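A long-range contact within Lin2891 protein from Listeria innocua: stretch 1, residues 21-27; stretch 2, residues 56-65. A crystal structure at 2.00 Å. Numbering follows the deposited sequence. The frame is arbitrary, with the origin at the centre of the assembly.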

# COMPACT_ATOMS: atom_id res chain seq x y z
N VAL B 21 -2.34 2.59 12.10
CA VAL B 21 -2.14 3.72 13.01
C VAL B 21 -1.50 3.21 14.31
O VAL B 21 -2.02 2.31 14.95
N LEU B 22 -0.33 3.73 14.67
CA LEU B 22 0.26 3.40 15.94
C LEU B 22 -0.07 4.52 16.91
O LEU B 22 0.16 5.68 16.60
N THR B 23 -0.60 4.18 18.08
CA THR B 23 -0.82 5.18 19.11
C THR B 23 0.09 4.81 20.26
O THR B 23 0.05 3.70 20.76
N SER B 24 0.98 5.75 20.59
CA SER B 24 1.94 5.64 21.68
C SER B 24 1.66 6.81 22.65
O SER B 24 0.79 7.68 22.39
N VAL B 25 2.38 6.80 23.77
CA VAL B 25 2.14 7.72 24.84
C VAL B 25 3.42 8.42 25.21
O VAL B 25 4.48 7.79 25.30
N GLN B 26 3.31 9.72 25.37
CA GLN B 26 4.41 10.57 25.85
C GLN B 26 3.93 11.29 27.10
O GLN B 26 3.39 12.40 27.05
N GLY B 27 4.14 10.67 28.25
CA GLY B 27 3.70 11.24 29.50
C GLY B 27 2.20 11.12 29.51
O GLY B 27 1.69 10.02 29.48
N GLU B 56 11.70 6.79 21.13
CA GLU B 56 11.87 7.18 22.52
C GLU B 56 10.59 7.00 23.33
O GLU B 56 10.62 6.68 24.53
N GLU B 57 9.45 7.21 22.68
CA GLU B 57 8.19 7.01 23.37
C GLU B 57 8.06 5.56 23.86
O GLU B 57 7.74 5.30 25.02
N VAL B 58 8.32 4.63 22.93
CA VAL B 58 8.29 3.17 23.19
C VAL B 58 9.29 2.72 24.28
O VAL B 58 8.97 1.86 25.10
N ARG B 59 10.50 3.31 24.29
CA ARG B 59 11.49 2.99 25.26
C ARG B 59 10.99 3.31 26.63
O ARG B 59 11.26 2.59 27.54
N ARG B 60 10.24 4.41 26.75
CA ARG B 60 9.79 4.91 28.04
C ARG B 60 8.40 4.40 28.46
O ARG B 60 8.05 4.42 29.64
N ASN B 61 7.60 4.02 27.48
CA ASN B 61 6.26 3.44 27.77
C ASN B 61 5.95 2.42 26.66
O ASN B 61 5.71 2.82 25.53
N PRO B 62 5.99 1.11 26.99
CA PRO B 62 5.80 0.05 26.00
C PRO B 62 4.35 -0.17 25.52
O PRO B 62 4.10 -0.90 24.57
N HIS B 63 3.41 0.50 26.16
CA HIS B 63 2.00 0.29 25.86
C HIS B 63 1.60 1.06 24.60
O HIS B 63 1.64 2.31 24.56
N VAL B 64 1.20 0.29 23.61
CA VAL B 64 0.78 0.83 22.32
C VAL B 64 -0.54 0.24 21.91
O VAL B 64 -0.93 -0.83 22.36
N CYS B 65 -1.26 1.00 21.10
CA CYS B 65 -2.48 0.55 20.52
C CYS B 65 -2.34 0.68 18.98
O CYS B 65 -2.03 1.77 18.49

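Stretch 2 meets the strand of stretch 1 first with the end of a helix and then with a strand running antiparallel to it, burying 489 Å² in all. Glu 56 is out of reach, its carboxylate in salt bridges with Arg 59 and Arg 60.

Glu 57 is the helix's main contribution. Its CA-to-CB bond points toward stretch 1, and chi1 m with chi2 t brings the carboxylate to Ser 24, whose OG, on a p rotamer, donates to Glu 57 OE1 at 2.6 Å. The aliphatic part packs as well, with Glu 57 CB 3.8 Å from Val 25 O and Glu 57 CG 4.2 Å from Gln 26 CB. Water 3 adds a backbone link, donating to Val 25 O and Glu 57 O, each 2.7 Å from its oxygen.

Asn 61, the first residue to leave helical phi/psi, also points toward stretch 1. Its t rotamer brings ND2 to 3.6 Å from Val 25 CB, while OD1 accepts from His 63 N (3.0 Å) and His 63 ND1 (2.6 Å), which ties down the turn. Water 2 accepts from Val 25 N at 2.9 Å and donates to Asn 61 O and His 63 O, both at 2.8 Å.

In the strand, Val 64 (chi1 m) sets CB 3.7 Å from Leu 22 CD1, an apolar contact reached by the leucine's t, p conformation. Cys 65 pairs with Thr 23 through two hydrogen bonds, Thr 23 N to Cys 65 O (2.8 Å, 157°) and Cys 65 N to Thr 23 O (3.0 Å, 167°). Thr 23 (chi1 m) and Cys 65 (chi1 t) share one sheet face, Thr 23 CB to Cys 65 CB 4.3 Å. Water 1 lies 2.7 Å from Thr 23 OG1 and donates to Val 21 O (3.0 Å) and Cys 65 O (2.8 Å).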

# COMPACT_ATOMS: atom_id res chain seq x y z
CB VAL B 21 -3.53 4.43 13.33
CG1 VAL B 21 -3.37 5.58 14.30
CG2 VAL B 21 -4.24 4.93 12.05
CB LEU B 22 1.79 3.37 15.87
CG LEU B 22 2.38 3.04 17.26
CD1 LEU B 22 2.22 1.52 17.61
CD2 LEU B 22 3.78 3.45 17.28
CB THR B 23 -2.29 5.26 19.56
OG1 THR B 23 -3.12 5.54 18.42
CG2 THR B 23 -2.48 6.34 20.67
CB SER B 24 3.37 5.61 21.18
OG SER B 24 3.60 6.64 20.22
CB VAL B 25 1.63 6.96 26.10
CG1 VAL B 25 1.51 7.87 27.34
CG2 VAL B 25 0.35 6.20 25.81
CB GLN B 26 4.77 11.60 24.78
CG GLN B 26 5.83 12.57 25.21
CD GLN B 26 5.40 14.03 25.01
OE1 GLN B 26 4.50 14.36 24.20
NE2 GLN B 26 6.03 14.92 25.76
CB GLU B 56 12.40 8.62 22.66
CG GLU B 56 12.71 9.03 24.11
CD GLU B 56 13.81 8.20 24.75
OE1 GLU B 56 14.59 7.56 24.02
OE2 GLU B 56 13.89 8.19 26.00
CB GLU B 57 7.02 7.39 22.47
CG GLU B 57 6.88 8.89 22.34
CD GLU B 57 6.11 9.30 21.10
OE1 GLU B 57 5.40 8.46 20.58
OE2 GLU B 57 6.24 10.45 20.63
CB VAL B 58 8.51 2.41 21.85
CG1 VAL B 58 8.93 1.00 22.08
CG2 VAL B 58 7.19 2.48 21.03
CB ARG B 59 12.79 3.80 25.08
CG ARG B 59 13.58 3.43 23.83
CD ARG B 59 15.05 3.92 23.89
NE ARG B 59 15.71 3.74 22.59
CZ ARG B 59 15.87 4.71 21.68
NH1 ARG B 59 15.46 5.96 21.94
NH2 ARG B 59 16.47 4.46 20.52
CB ARG B 60 9.80 6.44 28.05
CG ARG B 60 11.19 7.00 27.90
CD ARG B 60 11.25 8.40 27.33
NE ARG B 60 11.35 9.44 28.34
CZ ARG B 60 11.99 10.59 28.13
NH1 ARG B 60 12.64 10.79 26.99
NH2 ARG B 60 12.05 11.50 29.09
CB ASN B 61 5.19 4.54 27.85
CG ASN B 61 3.80 4.01 28.20
OD1 ASN B 61 3.51 2.85 28.01
ND2 ASN B 61 2.94 4.88 28.70
CB PRO B 62 6.32 -1.19 26.72
CG PRO B 62 5.92 -0.93 28.16
CD PRO B 62 6.25 0.55 28.34
CB HIS B 63 1.13 0.72 27.00
CG HIS B 63 1.55 0.17 28.32
ND1 HIS B 63 2.25 0.92 29.24
CD2 HIS B 63 1.45 -1.07 28.84
CE1 HIS B 63 2.51 0.18 30.30
NE2 HIS B 63 2.04 -1.03 30.08
CB VAL B 64 1.84 0.63 21.22
CG1 VAL B 64 3.16 1.37 21.60
CG2 VAL B 64 2.12 -0.87 20.96
CB CYS B 65 -3.64 1.42 21.01
SG CYS B 65 -5.26 0.87 20.28
O HOH W 1 -3.81 3.34 17.10
O HOH W 2 3.67 4.21 24.28
O HOH W 3 6.81 7.41 26.51